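Local coordinates for protein excinuclease ABC, subunit A. (Deinococcus radiodurans, PDB 2VF7) that binds DNA, zinc and adenine nucleotides as a UvrA-family ABC ATPase, and probably takes part in recognising DNA damage for excision repair, at residues Asn512-Val518 with Gly533-Leu539; Leu505-Asn511 with Thr538-Leu544; Glu384-Leu388 with Asp406-Leu412. The protein carries 1 engineered substitution. Residues are numbered along the deposited sequence.

Contact 1 of 3, residues Asn512-Val518 with Gly533-Leu539. With ADP (adenosine-5'-diphosphate), chain D.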
loop_
_atom_site.group_PDB
_atom_site.type_symbol
_atom_site.label_atom_id
_atom_site.label_comp_id
_atom_site.label_asym_id
_atom_site.label_seq_id
_atom_site.Cartn_x
_atom_site.Cartn_y
_atom_site.Cartn_z
ATOM N N ASN A 512 -11.743 32.678 21.251
ATOM C CA ASN A 512 -13.073 33.030 21.798
ATOM C C ASN A 512 -13.107 33.893 23.080
ATOM O O ASN A 512 -14.182 34.162 23.626
ATOM C CB ASN A 512 -13.971 31.787 21.933
ATOM C CG ASN A 512 -13.612 30.915 23.120
ATOM O OD1 ASN A 512 -12.445 30.794 23.497
ATOM N ND2 ASN A 512 -14.621 30.273 23.697
ATOM N N LEU A 513 -11.935 34.334 23.535
ATOM C CA LEU A 513 -11.825 35.239 24.673
ATOM C C LEU A 513 -11.647 36.664 24.157
ATOM O O LEU A 513 -10.691 36.942 23.436
ATOM C CB LEU A 513 -10.623 34.862 25.552
ATOM C CG LEU A 513 -10.225 33.395 25.784
ATOM C CD1 LEU A 513 -8.953 33.337 26.589
ATOM C CD2 LEU A 513 -11.311 32.587 26.480
ATOM N N ASP A 514 -12.583 37.550 24.502
ATOM C CA ASP A 514 -12.446 38.986 24.258
ATOM C C ASP A 514 -11.552 39.498 25.389
ATOM O O ASP A 514 -10.728 38.731 25.897
ATOM C CB ASP A 514 -13.819 39.681 24.257
ATOM C CG ASP A 514 -13.903 40.836 23.245
ATOM O OD1 ASP A 514 -14.631 41.829 23.501
ATOM O OD2 ASP A 514 -13.240 40.749 22.183
ATOM N N ASN A 515 -11.691 40.757 25.797
ATOM C CA ASN A 515 -10.852 41.269 26.885
ATOM C C ASN A 515 -11.269 40.764 28.277
ATOM O O ASN A 515 -11.948 41.458 29.046
ATOM C CB ASN A 515 -10.658 42.805 26.828
ATOM C CG ASN A 515 -11.931 43.576 26.431
ATOM O OD1 ASN A 515 -12.820 43.054 25.748
ATOM N ND2 ASN A 515 -11.997 44.845 26.839
ATOM N N LEU A 516 -10.837 39.539 28.565
ATOM C CA LEU A 516 -11.126 38.813 29.799
ATOM C C LEU A 516 -10.029 39.016 30.837
ATOM O O LEU A 516 -8.855 38.860 30.535
ATOM C CB LEU A 516 -11.259 37.310 29.493
ATOM C CG LEU A 516 -11.233 36.311 30.657
ATOM C CD1 LEU A 516 -12.571 36.278 31.375
ATOM C CD2 LEU A 516 -10.851 34.918 30.176
ATOM N N ASP A 517 -10.435 39.362 32.057
ATOM C CA ASP A 517 -9.530 39.543 33.205
ATOM C C ASP A 517 -9.721 38.418 34.234
ATOM O O ASP A 517 -10.843 38.159 34.686
ATOM C CB ASP A 517 -9.775 40.901 33.884
ATOM C CG ASP A 517 -9.834 42.071 32.897
ATOM O OD1 ASP A 517 -10.364 43.137 33.277
ATOM O OD2 ASP A 517 -9.355 41.948 31.750
ATOM N N VAL A 518 -8.620 37.779 34.617
ATOM C CA VAL A 518 -8.651 36.585 35.471
ATOM C C VAL A 518 -7.507 36.607 36.513
ATOM O O VAL A 518 -6.435 37.183 36.265
ATOM C CB VAL A 518 -8.623 35.292 34.597
ATOM C CG1 VAL A 518 -7.241 35.027 34.063
ATOM C CG2 VAL A 518 -9.137 34.090 35.362
ATOM N N GLY A 533 -13.901 23.089 24.349
ATOM C CA GLY A 533 -14.040 24.264 23.489
ATOM C C GLY A 533 -14.408 25.540 24.227
ATOM O O GLY A 533 -14.700 26.555 23.595
ATOM N N SER A 534 -14.393 25.479 25.560
ATOM C CA SER A 534 -14.618 26.645 26.432
ATOM C C SER A 534 -13.549 27.706 26.279
ATOM O O SER A 534 -13.862 28.850 25.965
ATOM C CB SER A 534 -14.644 26.218 27.891
ATOM O OG SER A 534 -15.787 25.440 28.152
ATOM N N GLY A 535 -12.290 27.338 26.530
ATOM C CA GLY A 535 -11.182 28.286 26.448
ATOM C C GLY A 535 -10.089 28.114 27.485
ATOM O O GLY A 535 -9.186 28.931 27.571
ATOM N N LYS A 536 -10.169 27.042 28.263
ATOM C CA LYS A 536 -9.178 26.687 29.294
ATOM C C LYS A 536 -7.768 26.593 28.724
ATOM O O LYS A 536 -6.828 27.247 29.189
ATOM C CB LYS A 536 -9.545 25.321 29.900
ATOM C CG LYS A 536 -11.018 25.035 29.984
ATOM C CD LYS A 536 -11.240 23.713 30.654
ATOM C CE LYS A 536 -10.945 22.528 29.738
ATOM N NZ LYS A 536 -12.025 22.382 28.728
ATOM N N SER A 537 -7.632 25.747 27.713
ATOM C CA SER A 537 -6.413 25.621 26.949
ATOM C C SER A 537 -5.961 26.952 26.321
ATOM O O SER A 537 -4.763 27.258 26.310
ATOM C CB SER A 537 -6.574 24.480 25.927
ATOM O OG SER A 537 -5.841 24.705 24.744
ATOM N N THR A 538 -6.917 27.747 25.836
ATOM C CA THR A 538 -6.641 29.075 25.269
ATOM C C THR A 538 -6.183 30.066 26.336
ATOM O O THR A 538 -5.324 30.903 26.070
ATOM C CB THR A 538 -7.869 29.655 24.511
ATOM O OG1 THR A 538 -8.468 28.635 23.702
ATOM C CG2 THR A 538 -7.468 30.783 23.605
ATOM N N LEU A 539 -6.757 29.978 27.537
ATOM C CA LEU A 539 -6.353 30.813 28.671
ATOM C C LEU A 539 -5.024 30.380 29.291
ATOM O O LEU A 539 -4.131 31.203 29.478
ATOM C CB LEU A 539 -7.438 30.824 29.745
ATOM C CG LEU A 539 -7.214 31.656 31.018
ATOM C CD1 LEU A 539 -7.238 33.148 30.749
ATOM C CD2 LEU A 539 -8.249 31.299 32.061
HETATM P PB ADP D . -10.778 23.877 25.513
HETATM O O1B ADP D . -11.235 22.613 24.831
HETATM O O2B ADP D . -9.311 23.969 25.825
HETATM O O3B ADP D . -11.676 24.218 26.672
HETATM P PA ADP D . -9.859 25.817 23.560
HETATM O O1A ADP D . -9.502 25.006 22.356
HETATM O O2A ADP D . -8.795 26.328 24.477
HETATM O O3A ADP D . -10.997 25.066 24.430
HETATM O "O5'" ADP D . -10.581 27.129 22.951
HETATM C "C5'" ADP D . -11.924 27.094 22.487
HETATM C "C4'" ADP D . -12.152 27.943 21.246
HETATM O "O4'" ADP D . -10.923 28.403 20.690
HETATM C "C3'" ADP D . -12.791 27.062 20.189
HETATM O "O3'" ADP D . -13.767 27.812 19.468
HETATM C "C2'" ADP D . -11.639 26.669 19.284
HETATM O "O2'" ADP D . -12.042 26.318 17.953
HETATM C "C1'" ADP D . -10.744 27.891 19.356
HETATM N N9 ADP D . -9.332 27.518 19.095
HETATM C C8 ADP D . -8.485 26.948 19.985
HETATM N N7 ADP D . -7.261 26.737 19.447
HETATM C C5 ADP D . -7.327 27.175 18.169
HETATM C C6 ADP D . -6.388 27.250 17.020
HETATM N N6 ADP D . -5.116 26.796 17.149
HETATM N N1 ADP D . -6.840 27.781 15.857
HETATM C C2 ADP D . -8.110 28.226 15.717
HETATM N N3 ADP D . -9.016 28.191 16.719
HETATM C C4 ADP D . -8.691 27.687 17.943
#
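Residues Gly533-Leu539 form the second half of a Walker A P-loop and the start of its helix, and Asn512-Val518 runs past them on the flank of this ADP site. Gly533, at positive phi, gives its N to ADP O1B at 2.8 Å. The carbonyl of Ser534 faces Asn512, whose ND2 donates to Ser534 O at 2.8 Å and nearly straight; the same amide also reaches Gly810 O, so Asn512 ties the loop to a second one. The Ser534 hydroxyl turns elsewhere, to Val531 O. Gly535 is the helix N-cap, with its N 3.2 Å from ADP O3B in a hydrogen bond. A CB here would run into Leu513 CD2 and be jammed against the preceding carbonyl, so only glycine fits. Lys536 points away from 512-518 and sends NZ to ADP O3B (2.8 Å). With Thr538 the helix turns back to face 512-518: its OG1 lies a very short 2.5 Å from ADP O2A, while its CG2 rests 4.2 Å from Leu513 CD1. Leu539 is the apolar centre, with CD1 at 3.8 Å from Val518 CG1 and 4.1 Å from Leu516 CD2. The chemistry thus divides between two sides of the loop and helix start, with Thr538 serving both: amides, lysine and hydroxyl serve the phosphates, whereas leucine and valine side chains seat the helix against residues 513-518, which turn a corner at Asn515.

Contact 2 of 3, residues Leu505-Asn511 with Thr538-Leu544; sequences LNGVTRN and TLVSQAL. With ADP (adenosine-5'-diphosphate), chain D.
This contact belongs to the nucleotide-binding core of an ABC ATPase, where the P-loop helix 536-551 packs under the antiparallel beta subdomain beside bound ADP. Leu505-Asn511 takes in the end of strand 502-510, which turns a corner at Gly507 (phi/psi 67/43) into a weakly bonded 508-510; Thr538-Leu544 is helical, widened by a pi-type turn in which Ala543 N bonds to Thr538 O at 3.0 Å and Leu544 N to Leu539 O at 2.8 Å. Strand 508-510 crosses helix 538-544 at 90°, with axes 9.7 Å apart. The CA register pairs Leu505 with Leu544 (7.2 Å), Val508 with Ala543 (7.1 Å) and Arg510 with Thr538 (7.1 Å). At the buried end Leu505 sets CD1 4.1 Å from Leu539 CD1 and 3.9 Å from Leu544 CD1; both helix leucines are t at chi1 and p at chi2, which swings their ends in toward the strand. Val508, t at chi1, lays CG1 3.6 Å from Ala543 CB. Toward the nucleotide the packing turns polar. Arg510 stretches over the helix, its CG 3.7 Å from Thr538 CG2 and its NE 3.7 Å from Gln542 OE1, which lies near the guanidinium plane; a long, weak ion pair leads on to Asp546. Asn511, at phi/psi 52/-109, follows the strand and lies by the adenine: its ND2 stands 3.1 Å from ADP C8 and 3.5 Å from Thr538 CG2.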
loop_
_atom_site.group_PDB
_atom_site.type_symbol
_atom_site.label_atom_id
_atom_site.label_comp_id
_atom_site.label_asym_id
_atom_site.label_seq_id
_atom_site.Cartn_x
_atom_site.Cartn_y
_atom_site.Cartn_z
ATOM N N LEU A 505 -3.869 38.183 35.065
ATOM C CA LEU A 505 -3.829 38.109 33.602
ATOM C C LEU A 505 -5.030 38.900 33.066
ATOM O O LEU A 505 -6.175 38.426 33.091
ATOM C CB LEU A 505 -3.884 36.654 33.127
ATOM C CG LEU A 505 -3.003 36.085 32.000
ATOM C CD1 LEU A 505 -3.608 34.790 31.520
ATOM C CD2 LEU A 505 -2.811 37.013 30.818
ATOM N N ASN A 506 -4.751 40.121 32.613
ATOM C CA ASN A 506 -5.766 41.063 32.159
ATOM C C ASN A 506 -5.745 41.276 30.642
ATOM O O ASN A 506 -4.686 41.210 30.008
ATOM C CB ASN A 506 -5.581 42.408 32.871
ATOM C CG ASN A 506 -5.615 42.284 34.391
ATOM O OD1 ASN A 506 -6.612 41.840 34.973
ATOM N ND2 ASN A 506 -4.524 42.684 35.042
ATOM N N GLY A 507 -6.926 41.525 30.076
ATOM C CA GLY A 507 -7.081 41.887 28.662
ATOM C C GLY A 507 -6.719 40.775 27.705
ATOM O O GLY A 507 -6.060 41.008 26.688
ATOM N N VAL A 508 -7.165 39.565 28.039
ATOM C CA VAL A 508 -6.803 38.359 27.311
ATOM C C VAL A 508 -7.650 38.223 26.041
ATOM O O VAL A 508 -8.767 37.705 26.094
ATOM C CB VAL A 508 -6.962 37.087 28.213
ATOM C CG1 VAL A 508 -6.376 35.856 27.537
ATOM C CG2 VAL A 508 -6.309 37.294 29.574
ATOM N N THR A 509 -7.123 38.706 24.913
ATOM C CA THR A 509 -7.763 38.511 23.600
ATOM C C THR A 509 -7.075 37.370 22.839
ATOM O O THR A 509 -5.845 37.349 22.714
ATOM C CB THR A 509 -7.807 39.824 22.746
ATOM O OG1 THR A 509 -8.391 40.887 23.513
ATOM C CG2 THR A 509 -8.640 39.625 21.466
ATOM N N ARG A 510 -7.877 36.420 22.355
ATOM C CA ARG A 510 -7.384 35.163 21.762
ATOM C C ARG A 510 -8.560 34.217 21.487
ATOM O O ARG A 510 -9.310 33.852 22.407
ATOM C CB ARG A 510 -6.367 34.491 22.699
ATOM C CG ARG A 510 -5.472 33.442 22.055
ATOM C CD ARG A 510 -4.004 33.690 22.416
ATOM N NE ARG A 510 -3.115 32.697 21.803
ATOM C CZ ARG A 510 -1.828 32.897 21.518
ATOM N NH1 ARG A 510 -1.254 34.069 21.770
ATOM N NH2 ARG A 510 -1.111 31.919 20.967
ATOM N N ASN A 511 -8.724 33.843 20.218
ATOM C CA ASN A 511 -9.795 32.937 19.794
ATOM C C ASN A 511 -11.161 33.399 20.287
ATOM O O ASN A 511 -11.661 34.421 19.816
ATOM C CB ASN A 511 -9.502 31.498 20.235
ATOM C CG ASN A 511 -8.200 30.972 19.683
ATOM O OD1 ASN A 511 -7.645 31.532 18.743
ATOM N ND2 ASN A 511 -7.705 29.884 20.262
ATOM N N THR A 538 -6.917 27.747 25.836
ATOM C CA THR A 538 -6.641 29.075 25.269
ATOM C C THR A 538 -6.183 30.066 26.336
ATOM O O THR A 538 -5.324 30.903 26.070
ATOM C CB THR A 538 -7.869 29.655 24.511
ATOM O OG1 THR A 538 -8.468 28.635 23.702
ATOM C CG2 THR A 538 -7.468 30.783 23.605
ATOM N N LEU A 539 -6.757 29.978 27.537
ATOM C CA LEU A 539 -6.353 30.813 28.671
ATOM C C LEU A 539 -5.024 30.380 29.291
ATOM O O LEU A 539 -4.131 31.203 29.478
ATOM C CB LEU A 539 -7.438 30.824 29.745
ATOM C CG LEU A 539 -7.214 31.656 31.018
ATOM C CD1 LEU A 539 -7.238 33.148 30.749
ATOM C CD2 LEU A 539 -8.249 31.299 32.061
ATOM N N VAL A 540 -4.897 29.085 29.592
ATOM C CA VAL A 540 -3.808 28.579 30.435
ATOM C C VAL A 540 -2.569 28.213 29.638
ATOM O O VAL A 540 -1.499 28.747 29.887
ATOM C CB VAL A 540 -4.262 27.364 31.286
ATOM C CG1 VAL A 540 -3.115 26.833 32.134
ATOM C CG2 VAL A 540 -5.459 27.733 32.164
ATOM N N SER A 541 -2.723 27.297 28.683
ATOM C CA SER A 541 -1.601 26.829 27.875
ATOM C C SER A 541 -1.114 27.879 26.885
ATOM O O SER A 541 0.088 28.124 26.764
ATOM C CB SER A 541 -1.951 25.523 27.161
ATOM O OG SER A 541 -2.169 24.498 28.114
ATOM N N GLN A 542 -2.038 28.512 26.182
ATOM C CA GLN A 542 -1.651 29.514 25.194
ATOM C C GLN A 542 -1.385 30.886 25.808
ATOM O O GLN A 542 -0.256 31.335 25.815
ATOM C CB GLN A 542 -2.661 29.567 24.044
ATOM C CG GLN A 542 -2.851 28.201 23.356
ATOM C CD GLN A 542 -3.977 28.202 22.335
ATOM O OE1 GLN A 542 -4.155 29.177 21.590
ATOM N NE2 GLN A 542 -4.737 27.106 22.284
ATOM N N ALA A 543 -2.406 31.536 26.354
ATOM C CA ALA A 543 -2.280 32.930 26.814
ATOM C C ALA A 543 -1.391 33.122 28.033
ATOM O O ALA A 543 -0.499 33.968 28.020
ATOM C CB ALA A 543 -3.656 33.550 27.064
ATOM N N LEU A 544 -1.634 32.357 29.092
ATOM C CA LEU A 544 -0.841 32.506 30.300
ATOM C C LEU A 544 0.625 32.292 29.966
ATOM O O LEU A 544 1.424 33.212 30.090
ATOM C CB LEU A 544 -1.291 31.537 31.398
ATOM C CG LEU A 544 -0.509 31.631 32.721
ATOM C CD1 LEU A 544 -0.552 33.040 33.292
ATOM C CD2 LEU A 544 -1.023 30.654 33.749
HETATM P PB ADP D . -10.778 23.877 25.513
HETATM O O1B ADP D . -11.235 22.613 24.831
HETATM O O2B ADP D . -9.311 23.969 25.825
HETATM O O3B ADP D . -11.676 24.218 26.672
HETATM P PA ADP D . -9.859 25.817 23.560
HETATM O O1A ADP D . -9.502 25.006 22.356
HETATM O O2A ADP D . -8.795 26.328 24.477
HETATM O O3A ADP D . -10.997 25.066 24.430
HETATM O "O5'" ADP D . -10.581 27.129 22.951
HETATM C "C5'" ADP D . -11.924 27.094 22.487
HETATM C "C4'" ADP D . -12.152 27.943 21.246
HETATM O "O4'" ADP D . -10.923 28.403 20.690
HETATM C "C3'" ADP D . -12.791 27.062 20.189
HETATM O "O3'" ADP D . -13.767 27.812 19.468
HETATM C "C2'" ADP D . -11.639 26.669 19.284
HETATM O "O2'" ADP D . -12.042 26.318 17.953
HETATM C "C1'" ADP D . -10.744 27.891 19.356
HETATM N N9 ADP D . -9.332 27.518 19.095
HETATM C C8 ADP D . -8.485 26.948 19.985
HETATM N N7 ADP D . -7.261 26.737 19.447
HETATM C C5 ADP D . -7.327 27.175 18.169
HETATM C C6 ADP D . -6.388 27.250 17.020
HETATM N N6 ADP D . -5.116 26.796 17.149
HETATM N N1 ADP D . -6.840 27.781 15.857
HETATM C C2 ADP D . -8.110 28.226 15.717
HETATM N N3 ADP D . -9.016 28.191 16.719
HETATM C C4 ADP D . -8.691 27.687 17.943
#

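Contact 3 of 3, residues Glu384-Leu388 with Asp406-Leu412; sequences ELQRL and DEPSAGL
Two side chains of one helix, Gln386 and Arg387, hold the loop after strand 402-406. The sequence fits the ABC signature helix meeting the Walker B end and D-loop of the same nucleotide-binding half. Glu384-Leu388 is helical; Asp406-Leu412 leaves the strand through a type I turn over Glu407-Ala410, then a type II turn over Ser409-Leu412, with Gly411 at phi 86°. The closest CA pair is Gln386 and Pro408, 6.5 Å apart. Among the hydrogen bonds, Gln386, extended with chi1 and chi2 both t, mimics a strand neighbour: its OE1 accepts from Asp406 N at 2.9 Å and its NE2 donates to Asp406 O at 3.1 Å. Arg387, its CA-to-CB sideways, swings its guanidinium to the loop (chi1 -104°, chi2 t, chi3 -93°) and makes two weak bonds to carbonyls near its plane, NE to Pro408 O at 3.4 Å and NH2 to Ala410 O at 2.7 Å. In van der Waals packing, Leu412 CG lies over one guanidinium face, 4.0 Å from Arg387 NE. Asp406 comes near Ser50 of the first ADP site, while Gly411 O is hydrogen-bonded to Ser532 OG and Glu384 OE2 to Tyr370 OH, both in the second ADP pocket. The loop packs on helix 417-428 through Leu420 and on strand 433-437 through Val436 and Val437.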
loop_
_atom_site.group_PDB
_atom_site.type_symbol
_atom_site.label_atom_id
_atom_site.label_comp_id
_atom_site.label_asym_id
_atom_site.label_seq_id
_atom_site.Cartn_x
_atom_site.Cartn_y
_atom_site.Cartn_z
ATOM N N GLU A 384 -9.946 15.300 20.780
ATOM C CA GLU A 384 -10.677 16.020 19.753
ATOM C C GLU A 384 -10.710 15.249 18.427
ATOM O O GLU A 384 -11.801 14.998 17.904
ATOM C CB GLU A 384 -10.143 17.443 19.577
ATOM C CG GLU A 384 -10.922 18.489 20.416
ATOM C CD GLU A 384 -10.252 19.872 20.486
ATOM O OE1 GLU A 384 -9.075 20.003 20.098
ATOM O OE2 GLU A 384 -10.905 20.835 20.956
ATOM N N LEU A 385 -9.545 14.847 17.914
ATOM C CA LEU A 385 -9.511 14.153 16.618
ATOM C C LEU A 385 -10.026 12.734 16.625
ATOM O O LEU A 385 -10.430 12.230 15.589
ATOM C CB LEU A 385 -8.163 14.241 15.891
ATOM C CG LEU A 385 -6.787 14.033 16.500
ATOM C CD1 LEU A 385 -6.606 12.662 17.139
ATOM C CD2 LEU A 385 -5.777 14.202 15.390
ATOM N N GLN A 386 -10.032 12.096 17.788
ATOM C CA GLN A 386 -10.563 10.748 17.891
ATOM C C GLN A 386 -12.072 10.813 17.890
ATOM O O GLN A 386 -12.713 9.860 17.480
ATOM C CB GLN A 386 -10.047 10.022 19.137
ATOM C CG GLN A 386 -10.260 8.508 19.091
ATOM C CD GLN A 386 -9.717 7.789 20.292
ATOM O OE1 GLN A 386 -9.782 6.577 20.365
ATOM N NE2 GLN A 386 -9.162 8.531 21.242
ATOM N N ARG A 387 -12.614 11.953 18.334
ATOM C CA ARG A 387 -14.042 12.230 18.362
ATOM C C ARG A 387 -14.553 12.660 16.995
ATOM O O ARG A 387 -15.679 12.333 16.626
ATOM C CB ARG A 387 -14.377 13.299 19.419
ATOM C CG ARG A 387 -15.001 12.755 20.707
ATOM C CD ARG A 387 -15.200 13.817 21.795
ATOM N NE ARG A 387 -14.056 13.889 22.711
ATOM C CZ ARG A 387 -13.438 15.008 23.089
ATOM N NH1 ARG A 387 -13.843 16.196 22.653
ATOM N NH2 ARG A 387 -12.409 14.941 23.922
ATOM N N LEU A 388 -13.741 13.408 16.254
ATOM C CA LEU A 388 -14.027 13.728 14.859
ATOM C C LEU A 388 -13.903 12.526 13.934
ATOM O O LEU A 388 -14.320 12.581 12.780
ATOM C CB LEU A 388 -13.043 14.764 14.347
ATOM C CG LEU A 388 -13.152 16.237 14.728
ATOM C CD1 LEU A 388 -11.888 16.923 14.218
ATOM C CD2 LEU A 388 -14.410 16.898 14.151
ATOM N N ASP A 406 -8.988 4.370 22.081
ATOM C CA ASP A 406 -8.107 4.590 23.240
ATOM C C ASP A 406 -8.467 5.863 24.001
ATOM O O ASP A 406 -7.995 6.948 23.662
ATOM C CB ASP A 406 -6.635 4.621 22.832
ATOM C CG ASP A 406 -5.720 5.004 23.992
ATOM O OD1 ASP A 406 -5.223 6.147 23.984
ATOM O OD2 ASP A 406 -5.525 4.180 24.927
ATOM N N GLU A 407 -9.317 5.707 25.017
ATOM C CA GLU A 407 -9.830 6.816 25.819
ATOM C C GLU A 407 -10.472 7.930 25.002
ATOM O O GLU A 407 -9.880 8.986 24.811
ATOM C CB GLU A 407 -8.750 7.363 26.749
ATOM C CG GLU A 407 -8.567 6.534 27.989
ATOM C CD GLU A 407 -7.609 7.177 28.969
ATOM O OE1 GLU A 407 -6.481 6.647 29.119
ATOM O OE2 GLU A 407 -7.982 8.215 29.576
ATOM N N PRO A 408 -11.708 7.705 24.534
ATOM C CA PRO A 408 -12.418 8.706 23.748
ATOM C C PRO A 408 -13.040 9.795 24.623
ATOM O O PRO A 408 -13.579 10.806 24.110
ATOM C CB PRO A 408 -13.498 7.874 23.032
ATOM C CG PRO A 408 -13.239 6.405 23.452
ATOM C CD PRO A 408 -12.507 6.477 24.707
ATOM N N SER A 409 -12.959 9.586 25.934
ATOM C CA SER A 409 -13.459 10.531 26.921
ATOM C C SER A 409 -12.360 11.460 27.422
ATOM O O SER A 409 -12.598 12.284 28.299
ATOM C CB SER A 409 -14.003 9.763 28.106
ATOM O OG SER A 409 -13.008 8.863 28.536
ATOM N N ALA A 410 -11.153 11.312 26.884
ATOM C CA ALA A 410 -10.056 12.199 27.236
ATOM C C ALA A 410 -10.380 13.600 26.731
ATOM O O ALA A 410 -10.625 13.793 25.531
ATOM C CB ALA A 410 -8.760 11.705 26.637
ATOM N N GLY A 411 -10.390 14.566 27.655
ATOM C CA GLY A 411 -10.706 15.951 27.333
ATOM C C GLY A 411 -12.190 16.224 27.368
ATOM O O GLY A 411 -12.630 17.339 27.077
ATOM N N LEU A 412 -12.964 15.205 27.720
ATOM C CA LEU A 412 -14.391 15.351 27.844
ATOM C C LEU A 412 -14.782 15.732 29.252
ATOM O O LEU A 412 -14.303 15.134 30.226
ATOM C CB LEU A 412 -15.128 14.056 27.461
ATOM C CG LEU A 412 -16.017 14.015 26.218
ATOM C CD1 LEU A 412 -17.124 13.049 26.451
ATOM C CD2 LEU A 412 -16.602 15.373 25.945
#

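Contacts 1 and 2 form one largely buried unit: they share Thr538 and Leu539 of helix 536-551, their strands are neighbours in the antiparallel sheet, joined by Val518 N to Leu505 O at 3.0 Å, and contact 1 is nested inside the loop contact 2 closes. Both join an apolar core to the same ADP, contact 1 at the phosphates, contact 2 also beside the adenine. Contact 3 is separate, its centre about 21 Å from that of contact 1 and 24 Å from that of contact 2. It is partly buried, and polar side chains bonding to loop backbone replace the leucine and valine packing. It nevertheless approaches contact 1, nearest atoms about 5 Å apart, Glu384 of its helix facing the P-loop.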